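Local coordinates for protein DnaJ homolog subfamily C member 3 (Mus musculus, PDB 3IEG) that acts as a co-chaperone in the unfolded protein response of the endoplasmic reticulum, binding misfolded proteins, stimulating the HSPA8 ATPase and restraining the kinase GCN2, at residues Leu80-Gly85 with Glu148-Asp153; Lys86-Glu91 with Glu119-Arg124; Asp252-Tyr257 with Glu276-Cys281. One frame throughout, in Å; residues are numbered along the deposited sequence.

This chain is the tetratricopeptide repeat part of a protein that also carries a J domain, and it is built of helices without any strand. Contacts 1 and 2 are neighbours with centres about 9 Å apart: both join TPR 3 to TPR 4, and along the chain both segments of contact 2 fall between the two of contact 1. Segments 80-85 and 86-91 follow directly on each other, and Met120 of contact 2 packs on Val149 and Cys150 of contact 1. Contact 3 comes later, between TPR 7 and TPR 8, its centre about 51 Å from contact 1 and 56 Å from contact 2. Repeat-to-repeat packing thus holds together both halves of an elongated scaffold.

Contact 1: residues Leu80-Gly85 with Glu148-Asp153; sequences LLLKQG and EVCVWD
The carbonyl oxygen of Lys83 is gripped from the other segment by a backbone N-H and a C-H. Trp152 N gives it a hydrogen bond of 2.9 Å with an angle of 155° at the hydrogen, the donor tilted 32° from the carbonyl plane. The CA-H of Cys150 adds a weaker approach, Cys150 CA lying 3.3 Å from Lys83 O. One residue on, Gln84 O meets the CA-H of Asp153, so the end of helix 71-84 sits against the type I turn Cys150-Asp153.

Lys83 runs out with an extended chain and lays its CD on one face of the Trp152 indole, 3.9 Å from the centroid of the six-membered ring, a CH-pi contact. Val151 CG2 lies over the same face, near the rim. Two further groups meet the ring at its edge: Leu80 CD2, 4.1 Å from Trp152 CZ3, and Gln84 CG, near CE3. Farther along, Leu82 CG packs on Val149 CG1.

Gly85 ends the helix in a Schellman motif. Its positive phi favours glycine, and a beta carbon here would run into Asp153 OD2. A water donates to Gly85 O at 2.9 Å and to Asp153 OD2 at 2.7 Å, bridging the two segments. Asp153, its CG anti to the backbone N (chi1 -170°), uses OD1 to cap Leu156 N at the start of helix 154-166.

The chemistry implies a junction that combines one main-chain hydrogen bond with the packing of Lys83 on Trp152: a carbonyl in the last turn of one helix finds its donor in the turn that follows helix 136-149 at the end of TPR 4, while the lysine methylenes and the indole pack together beside that bond.

Contact 2: residues Lys86-Glu91 with Glu119-Arg124; sequences KLDEAE and EMQRLR
Leu87 and Gln121 slide past each other in opposite directions, each directed at the other helix, the two segments running nearly antiparallel with axes that approach to 10.7 Å at an angle of 162°. Leu87 keeps CG beside its backbone N and, its chain extended to CD1, brings that methyl up to the backbone of the other helix, 3.5 Å from Gln121 N. The Leu87 and Met120 side chains cross at about a right angle: both leucine methyls touch the CB of Met120, which is modelled as selenomethionine, CD1 at 3.7 Å and CD2 at 3.8 Å. Arg124 also touches the leucine, its CD 4.0 Å from Leu87 CD1.

Gln121 starts with CG anti to its backbone N and then bends at chi2 (82°), which sets CD beside Leu87 CB. The tip of the amide lies close to the carboxylates of both Asp88 and Glu91. The Gln121 and Asp88 side chains cross at about a right angle, carboxylate and amide planes 47° apart, and Glu91 approaches at a slant. An alanine in place of Gln121 would probably uncover Leu87 CB and leave the carboxylates of Asp88 and Glu91 without the amide near them.

Outside the pair, Leu87 also packs on Leu82 of helix 71-84 and on Cys150, while Met120 rests on Ile146 and Val149 of helix 136-149. The contact therefore presses helix 87-98 onto the long helix 104-132, with helices 71-84 and 136-149 packed beside it.

Contact 3: residues Asp252-Tyr257 with Glu276-Cys281; sequences DATSKY and ERICHC
Aromatic packing comes first: the aliphatic start of Arg277 lies over one face of the Tyr257 ring. Arg277 CB is 3.4 Å from Tyr257 CE1, and the next carbon, CG, approaches CZ and the phenol oxygen. The arginine chain then bends at chi2 (-53°) and chi3, and the guanidinium stands almost perpendicular to the ring, 82° between planes, with Tyr257 OH near its edge.

The polar ends of this pair are served from a third helix. Glu242 of helix 222-246 accepts a hydrogen bond from Tyr257 OH and forms a salt bridge with Arg277 NE, both through OE1. That one carboxylate oxygen ties together residues from the two segments, although no hydrogen bond passes directly between them, and its negative charge would probably help balance the positive charge of the Arg277 guanidinium. Thr254 OG1 is a further polar atom at the contact, 3.3 Å from Cys281 CB, and it hydrogen-bonds to Tyr250 O one turn back in its own helix.

Apolar contacts make up much of the remainder. Ile278 CD1 lies 3.7 Å from Tyr257 CB, and Ile278 CG2 is 4.2 Å from Thr254 CG2. On the next turn Ala253 CB meets Cys281 SG at 3.5 Å. The neighbouring Cys279 of the same helix is disulfide-bonded to Cys295 of helix 288-301.

The segments run nearly antiparallel, at 164° with axes 9.2 Å apart. Their backbones come nearest at Thr254 and Ile278, with Ala253 and Cys281 meeting on one side of this point and Tyr257 and Arg277 on the other. Such antiparallel packing of successive helices, here 250-263 from TPR 7 and 268-284 leading into TPR 8, is characteristic of tetratricopeptide repeat arrays, where the second helix of one repeat packs on the first of the next.

Contact 1: residues Leu80-Gly85 with Glu148-Asp153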
loop_
_atom_site.group_PDB
_atom_site.type_symbol
_atom_site.label_atom_id
_atom_site.label_comp_id
_atom_site.label_asym_id
_atom_site.label_seq_id
_atom_site.Cartn_x
_atom_site.Cartn_y
_atom_site.Cartn_z
ATOM N N LEU A 80 -22.940 3.744 10.929
ATOM C CA LEU A 80 -22.182 3.336 9.753
ATOM C C LEU A 80 -21.700 4.557 9.004
ATOM O O LEU A 80 -20.554 4.588 8.583
ATOM C CB LEU A 80 -22.985 2.392 8.825
ATOM C CG LEU A 80 -23.519 1.071 9.408
ATOM C CD1 LEU A 80 -24.341 0.272 8.391
ATOM C CD2 LEU A 80 -22.386 0.238 9.954
ATOM N N LEU A 81 -22.568 5.559 8.857
ATOM C CA LEU A 81 -22.196 6.834 8.218
ATOM C C LEU A 81 -21.028 7.528 8.917
ATOM O O LEU A 81 -20.087 7.965 8.263
ATOM C CB LEU A 81 -23.396 7.792 8.130
ATOM C CG LEU A 81 -24.584 7.346 7.268
ATOM C CD1 LEU A 81 -25.869 8.118 7.599
ATOM C CD2 LEU A 81 -24.252 7.423 5.788
ATOM N N LEU A 82 -21.080 7.627 10.239
ATOM C CA LEU A 82 -19.959 8.197 10.977
ATOM C C LEU A 82 -18.651 7.457 10.679
ATOM O O LEU A 82 -17.618 8.082 10.482
ATOM C CB LEU A 82 -20.248 8.202 12.477
ATOM C CG LEU A 82 -19.174 8.703 13.445
ATOM C CD1 LEU A 82 -18.677 10.099 13.096
ATOM C CD2 LEU A 82 -19.738 8.685 14.842
ATOM N N LYS A 83 -18.703 6.125 10.639
ATOM C CA LYS A 83 -17.522 5.322 10.322
ATOM C C LYS A 83 -17.034 5.569 8.888
ATOM O O LYS A 83 -15.842 5.517 8.606
ATOM C CB LYS A 83 -17.807 3.838 10.528
ATOM C CG LYS A 83 -17.773 3.359 11.983
ATOM C CD LYS A 83 -17.603 1.850 11.999
ATOM C CE LYS A 83 -17.677 1.283 13.384
ATOM N NZ LYS A 83 -17.484 -0.203 13.297
ATOM N N GLN A 84 -17.966 5.847 7.991
ATOM C CA GLN A 84 -17.629 6.142 6.610
ATOM C C GLN A 84 -17.114 7.580 6.438
ATOM O O GLN A 84 -16.651 7.953 5.368
ATOM C CB GLN A 84 -18.843 5.881 5.716
ATOM C CG GLN A 84 -19.215 4.411 5.567
ATOM C CD GLN A 84 -20.416 4.198 4.653
ATOM O OE1 GLN A 84 -21.066 5.150 4.237
ATOM N NE2 GLN A 84 -20.718 2.938 4.343
ATOM N N GLY A 85 -17.189 8.383 7.494
ATOM C CA GLY A 85 -16.786 9.790 7.447
ATOM C C GLY A 85 -17.780 10.684 6.718
ATOM O O GLY A 85 -17.445 11.809 6.331
ATOM N N GLU A 148 -8.979 7.326 13.139
ATOM C CA GLU A 148 -9.220 6.418 14.270
ATOM C C GLU A 148 -10.706 6.122 14.394
ATOM O O GLU A 148 -11.092 5.029 14.788
ATOM C CB GLU A 148 -8.745 7.018 15.603
ATOM C CG GLU A 148 -7.241 7.109 15.788
ATOM C CD GLU A 148 -6.562 5.755 15.717
ATOM O OE1 GLU A 148 -5.490 5.657 15.064
ATOM O OE2 GLU A 148 -7.097 4.784 16.305
ATOM N N VAL A 149 -11.532 7.104 14.061
ATOM C CA VAL A 149 -12.966 6.974 14.196
ATOM C C VAL A 149 -13.585 6.682 12.842
ATOM O O VAL A 149 -14.350 5.740 12.708
ATOM C CB VAL A 149 -13.588 8.242 14.817
ATOM C CG1 VAL A 149 -15.102 8.164 14.805
ATOM C CG2 VAL A 149 -13.058 8.466 16.231
ATOM N N CYS A 150 -13.260 7.492 11.842
ATOM C CA CYS A 150 -13.822 7.320 10.516
ATOM C C CYS A 150 -12.910 6.383 9.736
ATOM O O CYS A 150 -12.129 6.812 8.867
ATOM C CB CYS A 150 -13.960 8.665 9.816
ATOM S SG CYS A 150 -14.864 9.897 10.761
ATOM N N VAL A 151 -13.008 5.100 10.064
ATOM C CA VAL A 151 -12.075 4.090 9.580
ATOM C C VAL A 151 -12.357 3.660 8.141
ATOM O O VAL A 151 -11.481 3.107 7.480
ATOM C CB VAL A 151 -12.024 2.844 10.524
ATOM C CG1 VAL A 151 -11.339 3.187 11.860
ATOM C CG2 VAL A 151 -13.426 2.274 10.775
ATOM N N TRP A 152 -13.564 3.914 7.652
ATOM C CA TRP A 152 -13.922 3.543 6.286
ATOM C C TRP A 152 -14.016 4.768 5.366
ATOM O O TRP A 152 -14.609 4.711 4.284
ATOM C CB TRP A 152 -15.225 2.731 6.258
ATOM C CG TRP A 152 -15.221 1.505 7.145
ATOM C CD1 TRP A 152 -14.141 0.724 7.482
ATOM C CD2 TRP A 152 -16.351 0.919 7.788
ATOM N NE1 TRP A 152 -14.535 -0.301 8.308
ATOM C CE2 TRP A 152 -15.887 -0.208 8.512
ATOM C CE3 TRP A 152 -17.716 1.238 7.834
ATOM C CZ2 TRP A 152 -16.737 -1.013 9.271
ATOM C CZ3 TRP A 152 -18.568 0.432 8.594
ATOM C CH2 TRP A 152 -18.070 -0.678 9.303
ATOM N N ASP A 153 -13.426 5.872 5.812
ATOM C CA ASP A 153 -13.345 7.079 5.018
ATOM C C ASP A 153 -12.186 6.940 4.031
ATOM O O ASP A 153 -11.019 7.149 4.377
ATOM C CB ASP A 153 -13.147 8.282 5.935
ATOM C CG ASP A 153 -13.291 9.616 5.213
ATOM O OD1 ASP A 153 -12.931 9.724 4.019
ATOM O OD2 ASP A 153 -13.756 10.575 5.854
HETATM O O HOH W 1 -14.806 12.769 6.981
#

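Contact 2: residues Lys86-Glu91 with Glu119-Arg124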
loop_
_atom_site.group_PDB
_atom_site.type_symbol
_atom_site.label_atom_id
_atom_site.label_comp_id
_atom_site.label_asym_id
_atom_site.label_seq_id
_atom_site.Cartn_x
_atom_site.Cartn_y
_atom_site.Cartn_z
ATOM N N LYS A 86 -18.995 10.177 6.508
ATOM C CA LYS A 86 -20.086 10.995 5.986
ATOM C C LYS A 86 -20.680 11.783 7.149
ATOM O O LYS A 86 -21.742 11.452 7.656
ATOM C CB LYS A 86 -21.136 10.124 5.284
ATOM C CG LYS A 86 -20.657 9.514 3.954
ATOM C CD LYS A 86 -21.629 8.469 3.429
ATOM C CE LYS A 86 -21.492 8.200 1.936
ATOM N NZ LYS A 86 -20.164 7.644 1.666
ATOM N N LEU A 87 -19.970 12.823 7.570
ATOM C CA LEU A 87 -20.275 13.511 8.820
ATOM C C LEU A 87 -21.593 14.267 8.811
ATOM O O LEU A 87 -22.349 14.205 9.771
ATOM C CB LEU A 87 -19.127 14.430 9.242
ATOM C CG LEU A 87 -17.765 13.751 9.425
ATOM C CD1 LEU A 87 -16.752 14.780 9.827
ATOM C CD2 LEU A 87 -17.790 12.602 10.434
ATOM N N ASP A 88 -21.880 14.963 7.724
ATOM C CA ASP A 88 -23.141 15.681 7.610
ATOM C C ASP A 88 -24.354 14.761 7.666
ATOM O O ASP A 88 -25.332 15.062 8.357
ATOM C CB ASP A 88 -23.153 16.535 6.342
ATOM C CG ASP A 88 -22.160 17.687 6.415
ATOM O OD1 ASP A 88 -21.623 17.948 7.515
ATOM O OD2 ASP A 88 -21.911 18.332 5.376
ATOM N N GLU A 89 -24.287 13.645 6.951
ATOM C CA GLU A 89 -25.376 12.679 6.935
ATOM C C GLU A 89 -25.503 11.918 8.248
ATOM O O GLU A 89 -26.597 11.513 8.630
ATOM C CB GLU A 89 -25.188 11.685 5.800
ATOM C CG GLU A 89 -25.320 12.288 4.442
ATOM C CD GLU A 89 -24.412 11.616 3.466
ATOM O OE1 GLU A 89 -23.356 12.214 3.151
ATOM O OE2 GLU A 89 -24.733 10.478 3.040
ATOM N N ALA A 90 -24.383 11.716 8.928
ATOM C CA ALA A 90 -24.403 11.078 10.232
ATOM C C ALA A 90 -25.163 11.948 11.233
ATOM O O ALA A 90 -26.133 11.493 11.854
ATOM C CB ALA A 90 -22.989 10.804 10.718
ATOM N N GLU A 91 -24.720 13.196 11.372
ATOM C CA GLU A 91 -25.335 14.152 12.269
ATOM C C GLU A 91 -26.828 14.279 11.967
ATOM O O GLU A 91 -27.659 14.273 12.882
ATOM C CB GLU A 91 -24.635 15.503 12.150
ATOM C CG GLU A 91 -23.244 15.506 12.734
ATOM C CD GLU A 91 -22.584 16.857 12.676
ATOM O OE1 GLU A 91 -22.678 17.517 11.617
ATOM O OE2 GLU A 91 -21.954 17.265 13.680
ATOM N N GLU A 119 -16.729 16.716 16.857
ATOM C CA GLU A 119 -15.278 16.660 16.955
ATOM C C GLU A 119 -14.639 16.385 15.584
ATOM O O GLU A 119 -13.744 17.108 15.152
ATOM C CB GLU A 119 -14.862 15.538 17.873
ATOM C CG GLU A 119 -14.659 15.891 19.294
ATOM C CD GLU A 119 -14.263 14.662 20.104
ATOM O OE1 GLU A 119 -15.010 14.309 21.054
ATOM O OE2 GLU A 119 -13.218 14.037 19.771
HETATM N N MSE A 120 -15.108 15.328 14.921
HETATM C CA MSE A 120 -14.622 14.930 13.596
HETATM C C MSE A 120 -14.802 16.035 12.576
HETATM O O MSE A 120 -13.935 16.255 11.727
HETATM C CB MSE A 120 -15.337 13.663 13.104
HETATM C CG MSE A 120 -15.240 12.507 14.060
HETATM SE SE MSE A 120 -13.385 12.084 14.476
HETATM C CE MSE A 120 -13.123 10.996 12.924
ATOM N N GLN A 121 -15.937 16.721 12.675
ATOM C CA GLN A 121 -16.319 17.777 11.755
ATOM C C GLN A 121 -15.346 18.966 11.873
ATOM O O GLN A 121 -14.988 19.595 10.880
ATOM C CB GLN A 121 -17.768 18.189 12.045
ATOM C CG GLN A 121 -18.441 18.958 10.936
ATOM C CD GLN A 121 -19.003 18.076 9.843
ATOM O OE1 GLN A 121 -20.145 17.629 9.927
ATOM N NE2 GLN A 121 -18.215 17.854 8.788
ATOM N N ARG A 122 -14.914 19.232 13.100
ATOM C CA ARG A 122 -13.956 20.273 13.428
ATOM C C ARG A 122 -12.553 19.863 12.985
ATOM O O ARG A 122 -11.797 20.679 12.463
ATOM C CB ARG A 122 -14.015 20.513 14.941
ATOM C CG ARG A 122 -13.030 21.510 15.524
ATOM C CD ARG A 122 -11.738 20.861 16.073
ATOM N NE ARG A 122 -11.202 21.603 17.222
ATOM C CZ ARG A 122 -10.742 22.859 17.190
ATOM N NH1 ARG A 122 -10.733 23.566 16.060
ATOM N NH2 ARG A 122 -10.291 23.419 18.309
ATOM N N LEU A 123 -12.212 18.595 13.202
ATOM C CA LEU A 123 -10.911 18.051 12.825
ATOM C C LEU A 123 -10.738 17.974 11.308
ATOM O O LEU A 123 -9.636 18.124 10.793
ATOM C CB LEU A 123 -10.707 16.664 13.441
ATOM C CG LEU A 123 -10.179 16.515 14.868
ATOM C CD1 LEU A 123 -10.274 15.060 15.294
ATOM C CD2 LEU A 123 -8.739 17.021 14.999
ATOM N N ARG A 124 -11.835 17.732 10.603
ATOM C CA ARG A 124 -11.814 17.673 9.153
ATOM C C ARG A 124 -11.428 19.040 8.567
ATOM O O ARG A 124 -10.562 19.117 7.707
ATOM C CB ARG A 124 -13.165 17.201 8.634
ATOM C CG ARG A 124 -13.126 16.707 7.251
ATOM C CD ARG A 124 -14.454 16.112 6.866
ATOM N NE ARG A 124 -14.333 15.413 5.590
ATOM C CZ ARG A 124 -14.585 15.979 4.421
ATOM N NH1 ARG A 124 -14.991 17.232 4.374
ATOM N NH2 ARG A 124 -14.422 15.304 3.307
#

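Contact 3: residues Asp252-Tyr257 with Glu276-Cys281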
loop_
_atom_site.group_PDB
_atom_site.type_symbol
_atom_site.label_atom_id
_atom_site.label_comp_id
_atom_site.label_asym_id
_atom_site.label_seq_id
_atom_site.Cartn_x
_atom_site.Cartn_y
_atom_site.Cartn_z
ATOM N N ASP A 252 27.586 -8.160 -22.942
ATOM C CA ASP A 252 26.201 -7.960 -23.376
ATOM C C ASP A 252 25.312 -7.421 -22.257
ATOM O O ASP A 252 24.418 -6.611 -22.506
ATOM C CB ASP A 252 25.597 -9.230 -23.978
ATOM C CG ASP A 252 26.183 -9.572 -25.344
ATOM O OD1 ASP A 252 26.599 -8.654 -26.088
ATOM O OD2 ASP A 252 26.219 -10.771 -25.681
ATOM N N ALA A 253 25.575 -7.854 -21.029
ATOM C CA ALA A 253 24.907 -7.289 -19.847
ATOM C C ALA A 253 25.226 -5.806 -19.656
ATOM O O ALA A 253 24.343 -5.008 -19.353
ATOM C CB ALA A 253 25.261 -8.078 -18.588
ATOM N N THR A 254 26.487 -5.442 -19.830
ATOM C CA THR A 254 26.882 -4.046 -19.743
ATOM C C THR A 254 26.051 -3.242 -20.736
ATOM O O THR A 254 25.290 -2.346 -20.352
ATOM C CB THR A 254 28.364 -3.907 -20.010
ATOM O OG1 THR A 254 29.056 -4.617 -18.985
ATOM C CG2 THR A 254 28.790 -2.461 -19.980
ATOM N N SER A 255 26.179 -3.620 -22.004
ATOM C CA SER A 255 25.361 -3.113 -23.089
ATOM C C SER A 255 23.879 -3.015 -22.695
ATOM O O SER A 255 23.257 -1.976 -22.898
ATOM C CB SER A 255 25.556 -4.022 -24.307
ATOM O OG SER A 255 24.580 -3.803 -25.305
ATOM N N LYS A 256 23.324 -4.087 -22.127
ATOM C CA LYS A 256 21.935 -4.076 -21.679
ATOM C C LYS A 256 21.627 -3.034 -20.606
ATOM O O LYS A 256 20.647 -2.308 -20.736
ATOM C CB LYS A 256 21.480 -5.454 -21.211
ATOM C CG LYS A 256 20.698 -6.222 -22.262
ATOM C CD LYS A 256 19.315 -5.668 -22.507
ATOM C CE LYS A 256 18.615 -6.523 -23.540
ATOM N NZ LYS A 256 18.605 -5.910 -24.866
ATOM N N TYR A 257 22.449 -2.951 -19.559
ATOM C CA TYR A 257 22.240 -1.930 -18.537
ATOM C C TYR A 257 22.461 -0.509 -19.069
ATOM O O TYR A 257 21.887 0.455 -18.558
ATOM C CB TYR A 257 23.070 -2.206 -17.288
ATOM C CG TYR A 257 22.335 -3.063 -16.287
ATOM C CD1 TYR A 257 22.762 -4.362 -15.988
ATOM C CD2 TYR A 257 21.185 -2.591 -15.655
ATOM C CE1 TYR A 257 22.064 -5.157 -15.069
ATOM C CE2 TYR A 257 20.485 -3.378 -14.741
ATOM C CZ TYR A 257 20.931 -4.652 -14.454
ATOM O OH TYR A 257 20.228 -5.409 -13.557
ATOM N N GLU A 276 25.907 -0.078 -10.496
ATOM C CA GLU A 276 26.344 -1.142 -9.597
ATOM C C GLU A 276 26.512 -2.485 -10.331
ATOM O O GLU A 276 27.525 -3.162 -10.179
ATOM C CB GLU A 276 25.386 -1.296 -8.416
ATOM C CG GLU A 276 25.892 -2.298 -7.387
ATOM C CD GLU A 276 24.815 -2.846 -6.474
ATOM O OE1 GLU A 276 24.128 -2.031 -5.820
ATOM O OE2 GLU A 276 24.684 -4.091 -6.375
ATOM N N ARG A 277 25.510 -2.862 -11.121
ATOM C CA ARG A 277 25.566 -4.106 -11.886
ATOM C C ARG A 277 26.641 -4.053 -12.988
ATOM O O ARG A 277 27.281 -5.065 -13.286
ATOM C CB ARG A 277 24.183 -4.485 -12.458
ATOM C CG ARG A 277 23.075 -4.743 -11.422
ATOM C CD ARG A 277 23.482 -5.776 -10.370
ATOM N NE ARG A 277 23.291 -7.162 -10.807
ATOM C CZ ARG A 277 24.000 -8.199 -10.364
ATOM N NH1 ARG A 277 24.983 -8.024 -9.489
ATOM N NH2 ARG A 277 23.747 -9.418 -10.810
ATOM N N ILE A 278 26.858 -2.875 -13.568
ATOM C CA ILE A 278 27.919 -2.718 -14.552
ATOM C C ILE A 278 29.276 -2.891 -13.865
ATOM O O ILE A 278 30.163 -3.575 -14.386
ATOM C CB ILE A 278 27.807 -1.390 -15.340
ATOM C CG1 ILE A 278 26.672 -1.500 -16.377
ATOM C CG2 ILE A 278 29.144 -1.039 -16.030
ATOM C CD1 ILE A 278 26.204 -0.174 -16.973
ATOM N N CYS A 279 29.411 -2.303 -12.681
ATOM C CA CYS A 279 30.570 -2.525 -11.826
ATOM C C CYS A 279 30.828 -4.021 -11.629
ATOM O O CYS A 279 31.969 -4.478 -11.712
ATOM C CB CYS A 279 30.368 -1.798 -10.498
ATOM S SG CYS A 279 31.234 -2.492 -9.090
ATOM N N HIS A 280 29.753 -4.776 -11.405
ATOM C CA HIS A 280 29.808 -6.232 -11.293
ATOM C C HIS A 280 30.275 -6.870 -12.599
ATOM O O HIS A 280 31.132 -7.744 -12.583
ATOM C CB HIS A 280 28.438 -6.781 -10.880
ATOM C CG HIS A 280 28.431 -8.251 -10.589
ATOM N ND1 HIS A 280 29.064 -8.797 -9.493
ATOM C CD2 HIS A 280 27.850 -9.287 -11.242
ATOM C CE1 HIS A 280 28.880 -10.106 -9.486
ATOM N NE2 HIS A 280 28.146 -10.430 -10.536
ATOM N N CYS A 281 29.722 -6.419 -13.723
ATOM C CA CYS A 281 30.081 -6.954 -15.038
ATOM C C CYS A 281 31.560 -6.858 -15.363
ATOM O O CYS A 281 32.187 -7.862 -15.674
ATOM C CB CYS A 281 29.267 -6.299 -16.141
ATOM S SG CYS A 281 27.674 -7.056 -16.300
#